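Long-range contacts in TarM (Staphylococcus aureus subsp. aureus 21178, PDB 4X7R), which belongs to the group 1 glycosyltransferase family of the GT-B clan and is seen here holding uridine-5'-diphosphate and a glycan: residues Val39-Lys44 with Tyr209-Leu214; Tyr176-Ile181 with Tyr192-Lys197; Ile414-Val419 with Phe466-Arg471. The protein carries 1 engineered substitution. All blocks are in the same frame, centred on the assembly; numbering follows the deposited sequence.

Overall arrangement
The contacts sample separate parts of a GT-B protein: one in each parallel-sheet domain, and one in the added antiparallel sheet. Interactions 1 and 2 are neighbours, their centres 14 Å apart, and 176-181 and 192-197 both fall in sequence between the two halves of interaction 1. They touch twice: Tyr-43 CE1 packs on Tyr-176 OH at 3.7 Å, and the tip of Tyr-209 packs near poorly ordered Asn-196. Interaction 3 lies beside the other parallel sheet, its centre about 41 Å from that of interaction 1 and 53 Å from that of interaction 2. Phe-41 of interaction 1 touches the bound glycan, whereas the Ile-414 side chain of interaction 3 lies about 9 Å from uridine-5'-diphosphate.

Interaction 1: Val39-Lys44 with Tyr209-Leu214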
loop_
_atom_site.group_PDB
_atom_site.type_symbol
_atom_site.label_atom_id
_atom_site.label_comp_id
_atom_site.label_asym_id
_atom_site.label_seq_id
_atom_site.Cartn_x
_atom_site.Cartn_y
_atom_site.Cartn_z
ATOM N N VAL A 39 -11.481 3.769 3.966
ATOM C CA VAL A 39 -11.619 5.143 3.434
ATOM C C VAL A 39 -10.283 5.518 2.781
ATOM O O VAL A 39 -9.249 5.451 3.446
ATOM C CB VAL A 39 -12.013 6.175 4.516
ATOM C CG1 VAL A 39 -12.239 7.564 3.896
ATOM C CG2 VAL A 39 -13.235 5.704 5.316
ATOM N N THR A 40 -10.305 5.873 1.482
ATOM C CA THR A 40 -9.132 6.308 0.717
ATOM C C THR A 40 -9.289 7.771 0.293
ATOM O O THR A 40 -10.404 8.299 0.313
ATOM C CB THR A 40 -8.804 5.363 -0.436
ATOM O OG1 THR A 40 -9.873 5.387 -1.395
ATOM C CG2 THR A 40 -8.504 3.943 0.039
ATOM N N PHE A 41 -8.161 8.432 -0.069
ATOM C CA PHE A 41 -8.144 9.853 -0.396
ATOM C C PHE A 41 -7.510 10.180 -1.741
ATOM O O PHE A 41 -7.543 11.327 -2.147
ATOM C CB PHE A 41 -7.477 10.659 0.762
ATOM C CG PHE A 41 -8.108 10.390 2.117
ATOM C CD1 PHE A 41 -9.286 11.027 2.493
ATOM C CD2 PHE A 41 -7.519 9.493 3.014
ATOM C CE1 PHE A 41 -9.886 10.760 3.735
ATOM C CE2 PHE A 41 -8.120 9.220 4.246
ATOM C CZ PHE A 41 -9.306 9.849 4.599
ATOM N N ASP A 42 -6.980 9.193 -2.460
ATOM C CA ASP A 42 -6.369 9.477 -3.750
ATOM C C ASP A 42 -7.422 9.529 -4.866
ATOM O O ASP A 42 -8.572 9.094 -4.699
ATOM C CB ASP A 42 -5.332 8.381 -4.095
ATOM C CG ASP A 42 -5.986 7.034 -4.330
ATOM O OD1 ASP A 42 -6.891 6.669 -3.549
ATOM O OD2 ASP A 42 -5.578 6.335 -5.281
ATOM N N TYR A 43 -6.967 9.958 -6.033
ATOM C CA TYR A 43 -7.767 10.045 -7.226
ATOM C C TYR A 43 -7.308 8.969 -8.196
ATOM O O TYR A 43 -6.129 8.897 -8.542
ATOM C CB TYR A 43 -7.621 11.449 -7.888
ATOM C CG TYR A 43 -8.406 11.508 -9.179
ATOM C CD1 TYR A 43 -9.793 11.632 -9.166
ATOM C CD2 TYR A 43 -7.776 11.318 -10.408
ATOM C CE1 TYR A 43 -10.526 11.635 -10.350
ATOM C CE2 TYR A 43 -8.498 11.294 -11.596
ATOM C CZ TYR A 43 -9.871 11.469 -11.565
ATOM O OH TYR A 43 -10.581 11.400 -12.735
ATOM N N LYS A 44 -8.239 8.155 -8.651
ATOM C CA LYS A 44 -8.000 7.178 -9.716
ATOM C C LYS A 44 -9.184 7.323 -10.662
ATOM O O LYS A 44 -10.303 7.538 -10.201
ATOM C CB LYS A 44 -7.940 5.729 -9.190
ATOM C CG LYS A 44 -6.623 5.366 -8.521
ATOM C CD LYS A 44 -6.516 3.845 -8.314
ATOM C CE LYS A 44 -5.193 3.462 -7.670
ATOM N NZ LYS A 44 -5.184 3.743 -6.210
ATOM N N TYR A 209 -13.611 17.662 5.798
ATOM C CA TYR A 209 -15.042 17.875 5.570
ATOM C C TYR A 209 -15.697 16.551 5.204
ATOM O O TYR A 209 -16.727 16.199 5.774
ATOM C CB TYR A 209 -15.258 18.912 4.454
ATOM C CG TYR A 209 -16.688 18.992 3.950
ATOM C CD1 TYR A 209 -17.658 19.711 4.647
ATOM C CD2 TYR A 209 -17.056 18.410 2.734
ATOM C CE1 TYR A 209 -18.964 19.828 4.158
ATOM C CE2 TYR A 209 -18.363 18.489 2.256
ATOM C CZ TYR A 209 -19.311 19.207 2.965
ATOM O OH TYR A 209 -20.601 19.250 2.487
ATOM N N TYR A 210 -15.089 15.829 4.256
ATOM C CA TYR A 210 -15.569 14.545 3.749
ATOM C C TYR A 210 -15.823 13.527 4.871
ATOM O O TYR A 210 -16.907 12.942 4.928
ATOM C CB TYR A 210 -14.591 14.001 2.681
ATOM C CG TYR A 210 -14.824 12.546 2.337
ATOM C CD1 TYR A 210 -16.033 12.122 1.791
ATOM C CD2 TYR A 210 -13.820 11.599 2.520
ATOM C CE1 TYR A 210 -16.252 10.790 1.463
ATOM C CE2 TYR A 210 -14.027 10.260 2.182
ATOM C CZ TYR A 210 -15.243 9.867 1.649
ATOM O OH TYR A 210 -15.458 8.576 1.267
ATOM N N LEU A 211 -14.840 13.365 5.793
ATOM C CA LEU A 211 -14.951 12.468 6.951
ATOM C C LEU A 211 -16.077 12.883 7.887
ATOM O O LEU A 211 -16.696 12.024 8.487
ATOM C CB LEU A 211 -13.632 12.403 7.731
ATOM C CG LEU A 211 -12.464 11.723 7.017
ATOM C CD1 LEU A 211 -11.179 11.899 7.819
ATOM C CD2 LEU A 211 -12.765 10.227 6.760
ATOM N N GLU A 212 -16.321 14.195 8.033
ATOM C CA GLU A 212 -17.395 14.710 8.894
ATOM C C GLU A 212 -18.757 14.426 8.251
ATOM O O GLU A 212 -19.722 14.187 8.967
ATOM C CB GLU A 212 -17.210 16.210 9.153
ATOM C CG GLU A 212 -16.016 16.514 10.040
ATOM C CD GLU A 212 -15.525 17.946 10.025
ATOM O OE1 GLU A 212 -15.939 18.728 9.138
ATOM O OE2 GLU A 212 -14.683 18.277 10.886
ATOM N N LYS A 213 -18.812 14.403 6.905
ATOM C CA LYS A 213 -20.004 14.078 6.102
ATOM C C LYS A 213 -20.239 12.542 6.084
ATOM O O LYS A 213 -21.355 12.071 6.303
ATOM C CB LYS A 213 -19.827 14.628 4.659
ATOM C CG LYS A 213 -20.950 15.527 4.172
ATOM C CD LYS A 213 -21.212 16.750 5.049
ATOM C CE LYS A 213 -22.582 17.340 4.757
ATOM N NZ LYS A 213 -23.716 16.486 5.242
ATOM N N LEU A 214 -19.170 11.770 5.886
ATOM C CA LEU A 214 -19.239 10.312 5.855
ATOM C C LEU A 214 -19.545 9.665 7.198
ATOM O O LEU A 214 -20.338 8.742 7.246
ATOM C CB LEU A 214 -17.916 9.750 5.307
ATOM C CG LEU A 214 -17.856 8.238 5.053
ATOM C CD1 LEU A 214 -18.694 7.865 3.808
ATOM C CD2 LEU A 214 -16.415 7.776 4.923
#
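Helix-on-sheet packing in the N-terminal parallel sheet brings Val-39, near the end of strand 36-40, against Tyr-210, Leu-211 and Leu-214 of helix 203-214. These three helix residues, spaced one and then three positions apart, present one apolar side. Val-39 is the residue shared among them, and its two methyls divide the work. CG1, anti to the backbone N (chi1 -176°), lies 3.7 Å from Tyr-210 CE2, where the two side chains run alongside each other in opposite senses. The same methyl is 3.9 Å from CD2 of Leu-211. CG2 meets Leu-214 tip to tip, with 3.8 Å between it and Leu-214 CD2.

Just past the strand, Phe-41 extends the apolar surface. Leu-211 CD2 approaches the rim of its ring near the ring plane, 4.1 Å from Phe-41 CZ, so one methyl rests against both the valine and the phenylalanine. Tyr-210 is met by Phe-41 CE1 at its own ring edge, 4.2 Å from Tyr-210 CD2. In a Rossmann-like sheet of this kind, the loops that follow the strands commonly line binding sites, and Phe-41 fits that rule: it belongs to the glycan pocket and touches the bound 2-deoxy-3,6-di-O-sulfo-2-(sulfoamino)-alpha-D-glucopyranose, while its ring also packs on the helix. No hydrogen bond joins the two segments, and the contact is apolar throughout.

The polar residues of the loop look elsewhere. Lys-44 NZ folds back to form a salt bridge with Asp-42 OD2 at 2.8 Å, on the syn side of the carboxylate and 17° out of its plane; it also pairs with Glu-10. Met-7 of the adjacent strand 3-7 touches Val-39, Phe-41 and Leu-211, while Tyr-67 of strand 66-68 packs on Tyr-210 and Leu-214.

Interaction 2: Tyr176-Ile181 with Tyr192-Lys197; sequences YISRNI and YVLVNK
The Tyr-192 ring has Ser-178 OG at its edge, close to the ring plane, and Lys-197 O at the edge as well, while the backbone N of Leu-194 sits 4.3 Å above one face, over the ring centre. The serine hydroxyl oxygen occupies the crowded position between backbone N and carbonyl carbon (chi1 63°), and from there OG rests 3.5 Å from Tyr-192 CB. The other tyrosine, Tyr-176, meets the partner segment through its CB, 3.8 Å from Val-195 CG1.

Beneath these side chains the backbones are joined by a reciprocal pair of hydrogen bonds. Tyr-192 N gives a nearly straight bond to Ser-178 O (2.7 Å, 176° at the hydrogen). In return Ser-178 N reaches Tyr-192 O at 3.0 Å, bent a little to 162°. That oxygen is approached by Ile-177 too, whose CA makes a CA-H...O contact of 3.2 Å with Tyr-192 O. A weak bond of 3.0 Å from Leu-194 N to Tyr-176 O follows.

Side chains alternate between the two faces. Ser-178 and Tyr-192 share one; Ile-177 and Val-193 share the other, side by side and pointing the same way, with CG1 of the isoleucine 4.1 Å from CG2 of the valine. On that second face Val-193 packs on Phe-73 of helix 69-78 and Leu-206 of helix 203-214. Strands 175-182 and 187-193, consecutive and antiparallel across a short connection, form a beta hairpin, near one end of an antiparallel meander in which each strand pairs with the next in sequence.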
loop_
_atom_site.group_PDB
_atom_site.type_symbol
_atom_site.label_atom_id
_atom_site.label_comp_id
_atom_site.label_asym_id
_atom_site.label_seq_id
_atom_site.Cartn_x
_atom_site.Cartn_y
_atom_site.Cartn_z
ATOM N N TYR A 176 -16.947 18.336 -11.500
ATOM C CA TYR A 176 -17.511 18.257 -10.148
ATOM C C TYR A 176 -16.603 18.834 -9.077
ATOM O O TYR A 176 -17.080 19.203 -8.001
ATOM C CB TYR A 176 -18.034 16.824 -9.802
ATOM C CG TYR A 176 -16.967 15.745 -9.768
ATOM C CD1 TYR A 176 -16.541 15.121 -10.937
ATOM C CD2 TYR A 176 -16.342 15.389 -8.574
ATOM C CE1 TYR A 176 -15.563 14.130 -10.914
ATOM C CE2 TYR A 176 -15.347 14.408 -8.542
ATOM C CZ TYR A 176 -14.946 13.800 -9.720
ATOM O OH TYR A 176 -13.987 12.818 -9.720
ATOM N N ILE A 177 -15.294 18.916 -9.384
ATOM C CA ILE A 177 -14.231 19.471 -8.545
ATOM C C ILE A 177 -13.235 20.176 -9.474
ATOM O O ILE A 177 -12.878 19.619 -10.519
ATOM C CB ILE A 177 -13.497 18.384 -7.668
ATOM C CG1 ILE A 177 -14.386 17.860 -6.548
ATOM C CG2 ILE A 177 -12.179 18.933 -7.065
ATOM C CD1 ILE A 177 -13.788 16.755 -5.740
ATOM N N SER A 178 -12.781 21.394 -9.079
ATOM C CA SER A 178 -11.742 22.184 -9.745
ATOM C C SER A 178 -10.802 22.612 -8.626
ATOM O O SER A 178 -11.269 22.845 -7.512
ATOM C CB SER A 178 -12.309 23.412 -10.461
ATOM O OG SER A 178 -12.899 24.301 -9.534
ATOM N N ARG A 179 -9.498 22.627 -8.877
ATOM C CA ARG A 179 -8.546 22.957 -7.811
ATOM C C ARG A 179 -7.240 23.501 -8.318
ATOM O O ARG A 179 -6.770 23.109 -9.403
ATOM C CB ARG A 179 -8.284 21.742 -6.893
ATOM C CG ARG A 179 -7.479 20.626 -7.541
ATOM C CD ARG A 179 -7.731 19.323 -6.819
ATOM N NE ARG A 179 -6.762 18.315 -7.239
ATOM C CZ ARG A 179 -6.431 17.262 -6.515
ATOM N NH1 ARG A 179 -6.997 17.058 -5.336
ATOM N NH2 ARG A 179 -5.537 16.398 -6.965
ATOM N N ASN A 180 -6.636 24.387 -7.508
ATOM C CA ASN A 180 -5.352 24.990 -7.843
ATOM C C ASN A 180 -4.266 24.066 -7.407
ATOM O O ASN A 180 -4.420 23.400 -6.385
ATOM C CB ASN A 180 -5.176 26.353 -7.172
ATOM C CG ASN A 180 -6.110 27.386 -7.721
ATOM O OD1 ASN A 180 -7.135 27.671 -7.143
ATOM N ND2 ASN A 180 -5.814 27.915 -8.882
ATOM N N ILE A 181 -3.186 24.003 -8.180
ATOM C CA ILE A 181 -2.030 23.157 -7.860
ATOM C C ILE A 181 -0.808 24.058 -7.816
ATOM O O ILE A 181 -0.559 24.775 -8.772
ATOM C CB ILE A 181 -1.832 21.951 -8.856
ATOM C CG1 ILE A 181 -3.076 21.036 -8.958
ATOM C CG2 ILE A 181 -0.531 21.153 -8.563
ATOM C CD1 ILE A 181 -3.402 20.254 -7.732
ATOM N N TYR A 192 -12.522 23.684 -5.223
ATOM C CA TYR A 192 -13.942 24.022 -5.342
ATOM C C TYR A 192 -14.718 22.786 -5.722
ATOM O O TYR A 192 -14.457 22.165 -6.754
ATOM C CB TYR A 192 -14.177 25.144 -6.374
ATOM C CG TYR A 192 -15.614 25.615 -6.498
ATOM C CD1 TYR A 192 -16.379 25.898 -5.365
ATOM C CD2 TYR A 192 -16.186 25.850 -7.746
ATOM C CE1 TYR A 192 -17.698 26.330 -5.472
ATOM C CE2 TYR A 192 -17.491 26.335 -7.866
ATOM C CZ TYR A 192 -18.255 26.540 -6.725
ATOM O OH TYR A 192 -19.531 27.047 -6.824
ATOM N N VAL A 193 -15.687 22.453 -4.898
ATOM C CA VAL A 193 -16.573 21.338 -5.148
ATOM C C VAL A 193 -17.815 21.973 -5.765
ATOM O O VAL A 193 -18.641 22.572 -5.066
ATOM C CB VAL A 193 -16.847 20.486 -3.873
ATOM C CG1 VAL A 193 -17.775 19.314 -4.182
ATOM C CG2 VAL A 193 -15.544 19.981 -3.263
ATOM N N LEU A 194 -17.882 21.904 -7.099
ATOM C CA LEU A 194 -18.955 22.480 -7.926
ATOM C C LEU A 194 -20.307 21.969 -7.531
ATOM O O LEU A 194 -21.227 22.768 -7.474
ATOM C CB LEU A 194 -18.705 22.211 -9.415
ATOM C CG LEU A 194 -17.613 23.036 -10.088
ATOM C CD1 LEU A 194 -16.204 22.496 -9.797
ATOM C CD2 LEU A 194 -17.811 23.026 -11.561
ATOM N N VAL A 195 -20.414 20.655 -7.189
ATOM C CA VAL A 195 -21.673 19.985 -6.816
ATOM C C VAL A 195 -22.410 20.522 -5.599
ATOM O O VAL A 195 -23.636 20.520 -5.620
ATOM C CB VAL A 195 -21.650 18.439 -6.896
ATOM C CG1 VAL A 195 -21.316 18.002 -8.303
ATOM C CG2 VAL A 195 -20.681 17.808 -5.893
ATOM N N ASN A 196 -21.702 21.002 -4.565
ATOM C CA ASN A 196 -22.363 21.583 -3.386
ATOM C C ASN A 196 -22.011 23.067 -3.187
ATOM O O ASN A 196 -22.361 23.637 -2.151
ATOM C CB ASN A 196 -22.076 20.754 -2.117
ATOM C CG ASN A 196 -20.629 20.628 -1.709
ATOM O OD1 ASN A 196 -19.721 21.175 -2.335
ATOM N ND2 ASN A 196 -20.382 19.893 -0.628
ATOM N N LYS A 197 -21.300 23.684 -4.162
ATOM C CA LYS A 197 -20.863 25.080 -4.105
ATOM C C LYS A 197 -19.995 25.380 -2.869
ATOM O O LYS A 197 -20.060 26.482 -2.313
ATOM C CB LYS A 197 -22.039 26.094 -4.213
ATOM C CG LYS A 197 -23.007 25.954 -5.402
ATOM C CD LYS A 197 -23.716 27.320 -5.752
ATOM C CE LYS A 197 -24.599 27.933 -4.654
ATOM N NZ LYS A 197 -25.418 29.103 -5.135
#

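Interaction 3: Ile414-Val419 with Phe466-Arg471; sequences ISKRPV and FGSKAR
Hydrogen bonding between Arg-471 and the carbonyl oxygen of Ile-414 is the polar part of this contact. Arg-471 NE donates to Ile-414 O at 2.8 Å, in the carbonyl plane, and the oxygen lies at the guanidinium edge, 13° out of that group's plane. The bend at chi3 (-83°) sets NE where it meets the oxygen. A weak second bond comes from Arg-471 NH2, 3.2 Å from the same oxygen; NH2 also donates to His-309 O. Because Ile-414 ends a helix, the positive guanidinium may favourably meet the negative end of the helix dipole.

Backbone CA-H...O contacts form a second group, and they are reciprocal. Gly-467 CA lies 3.2 Å from Lys-416 O, while Lys-416 CA lies 3.3 Å from Gly-467 O. With no side chain on the glycine, the two backbones come this close. The positive phi of Lys-416 marks it as the C-prime residue of a Schellman motif, in which Arg-417 N bonds to Ala-412 O and Lys-416 N to Met-413 O.

Packing of carbon on carbon completes the set. The extended Lys-416 chain runs obliquely across Arg-471, its CE 3.8 Å from Arg-471 CD; the two like charges are not in contact, with NZ 5.5 Å from Arg-471 NE. Pro-418 makes an apolar contact with Phe-466, crossing it at about a right angle, CB to CB 3.7 Å, and its CD is 4.0 Å from Gly-467 CA.

Helix 460-477 thus packs on the turn that links helix 407-414 to strand 419-422 of the second parallel sheet. Phe-466 meets Tyr-439 of the neighbouring strand 438-441 edge-to-face, Ala-470 packs on Met-413 of helix 407-414, and Arg-417 hydrogen-bonds to the carbonyls of Leu-390 and Glu-391 in helix 386-391.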
loop_
_atom_site.group_PDB
_atom_site.type_symbol
_atom_site.label_atom_id
_atom_site.label_comp_id
_atom_site.label_asym_id
_atom_site.label_seq_id
_atom_site.Cartn_x
_atom_site.Cartn_y
_atom_site.Cartn_z
ATOM N N ILE A 414 2.971 -20.140 9.179
ATOM C CA ILE A 414 1.627 -20.748 9.069
ATOM C C ILE A 414 1.660 -21.905 8.029
ATOM O O ILE A 414 1.096 -22.967 8.283
ATOM C CB ILE A 414 0.525 -19.699 8.779
ATOM C CG1 ILE A 414 0.416 -18.702 9.939
ATOM C CG2 ILE A 414 -0.847 -20.352 8.497
ATOM C CD1 ILE A 414 -0.146 -17.404 9.548
ATOM N N SER A 415 2.405 -21.728 6.917
ATOM C CA SER A 415 2.550 -22.771 5.897
ATOM C C SER A 415 3.653 -23.778 6.236
ATOM O O SER A 415 4.118 -24.485 5.345
ATOM C CB SER A 415 2.760 -22.152 4.521
ATOM O OG SER A 415 1.528 -21.630 4.053
ATOM N N LYS A 416 4.065 -23.855 7.529
ATOM C CA LYS A 416 5.116 -24.766 8.037
ATOM C C LYS A 416 6.477 -24.582 7.329
ATOM O O LYS A 416 7.234 -25.545 7.163
ATOM C CB LYS A 416 4.660 -26.240 8.006
ATOM C CG LYS A 416 3.463 -26.578 8.877
ATOM C CD LYS A 416 3.149 -28.061 8.756
ATOM C CE LYS A 416 2.016 -28.489 9.650
ATOM N NZ LYS A 416 1.587 -29.893 9.380
ATOM N N ARG A 417 6.773 -23.338 6.901
ATOM C CA ARG A 417 8.024 -22.967 6.231
ATOM C C ARG A 417 8.850 -22.179 7.251
ATOM O O ARG A 417 8.465 -21.074 7.627
ATOM C CB ARG A 417 7.769 -22.150 4.924
ATOM C CG ARG A 417 6.849 -22.839 3.886
ATOM C CD ARG A 417 7.125 -24.328 3.757
ATOM N NE ARG A 417 6.407 -24.996 2.672
ATOM C CZ ARG A 417 5.733 -26.138 2.808
ATOM N NH1 ARG A 417 5.602 -26.703 4.001
ATOM N NH2 ARG A 417 5.165 -26.708 1.756
ATOM N N PRO A 418 9.909 -22.778 7.820
ATOM C CA PRO A 418 10.670 -22.056 8.860
ATOM C C PRO A 418 11.389 -20.828 8.329
ATOM O O PRO A 418 11.745 -20.769 7.151
ATOM C CB PRO A 418 11.631 -23.114 9.418
ATOM C CG PRO A 418 11.773 -24.130 8.325
ATOM C CD PRO A 418 10.488 -24.115 7.538
ATOM N N VAL A 419 11.553 -19.832 9.201
ATOM C CA VAL A 419 12.203 -18.565 8.868
ATOM C C VAL A 419 13.614 -18.484 9.455
ATOM O O VAL A 419 13.842 -18.878 10.603
ATOM C CB VAL A 419 11.336 -17.358 9.321
ATOM C CG1 VAL A 419 11.983 -16.032 8.935
ATOM C CG2 VAL A 419 9.930 -17.444 8.745
ATOM N N PHE A 466 10.949 -27.914 12.385
ATOM C CA PHE A 466 10.960 -26.468 12.625
ATOM C C PHE A 466 9.659 -25.862 12.132
ATOM O O PHE A 466 8.998 -25.160 12.898
ATOM C CB PHE A 466 12.184 -25.804 11.964
ATOM C CG PHE A 466 13.457 -25.741 12.786
ATOM C CD1 PHE A 466 13.683 -26.637 13.827
ATOM C CD2 PHE A 466 14.451 -24.820 12.482
ATOM C CE1 PHE A 466 14.864 -26.582 14.576
ATOM C CE2 PHE A 466 15.639 -24.782 13.217
ATOM C CZ PHE A 466 15.842 -25.670 14.252
ATOM N N GLY A 467 9.268 -26.221 10.906
ATOM C CA GLY A 467 8.039 -25.755 10.272
ATOM C C GLY A 467 6.786 -26.115 11.043
ATOM O O GLY A 467 5.911 -25.268 11.241
ATOM N N SER A 468 6.717 -27.375 11.513
ATOM C CA SER A 468 5.597 -27.907 12.302
ATOM C C SER A 468 5.436 -27.114 13.618
ATOM O O SER A 468 4.329 -26.688 13.936
ATOM C CB SER A 468 5.797 -29.403 12.572
ATOM O OG SER A 468 5.153 -30.230 11.609
ATOM N N LYS A 469 6.550 -26.878 14.347
ATOM C CA LYS A 469 6.573 -26.099 15.587
ATOM C C LYS A 469 6.213 -24.622 15.299
ATOM O O LYS A 469 5.553 -23.984 16.122
ATOM C CB LYS A 469 7.958 -26.190 16.252
ATOM C CG LYS A 469 8.242 -27.510 16.967
ATOM C CD LYS A 469 7.832 -27.434 18.439
ATOM C CE LYS A 469 7.431 -28.777 19.004
ATOM N NZ LYS A 469 6.629 -28.637 20.252
ATOM N N ALA A 470 6.630 -24.095 14.115
ATOM C CA ALA A 470 6.364 -22.716 13.676
ATOM C C ALA A 470 4.877 -22.407 13.577
ATOM O O ALA A 470 4.440 -21.408 14.153
ATOM C CB ALA A 470 7.072 -22.417 12.360
ATOM N N ARG A 471 4.095 -23.283 12.899
ATOM C CA ARG A 471 2.628 -23.126 12.727
ATOM C C ARG A 471 1.941 -23.198 14.097
ATOM O O ARG A 471 1.108 -22.350 14.413
ATOM C CB ARG A 471 2.066 -24.163 11.727
ATOM C CG ARG A 471 0.616 -24.582 11.977
ATOM C CD ARG A 471 0.065 -25.541 10.937
ATOM N NE ARG A 471 -0.398 -24.774 9.794
ATOM C CZ ARG A 471 -1.665 -24.471 9.547
ATOM N NH1 ARG A 471 -2.636 -24.971 10.303
ATOM N NH2 ARG A 471 -1.975 -23.698 8.519
#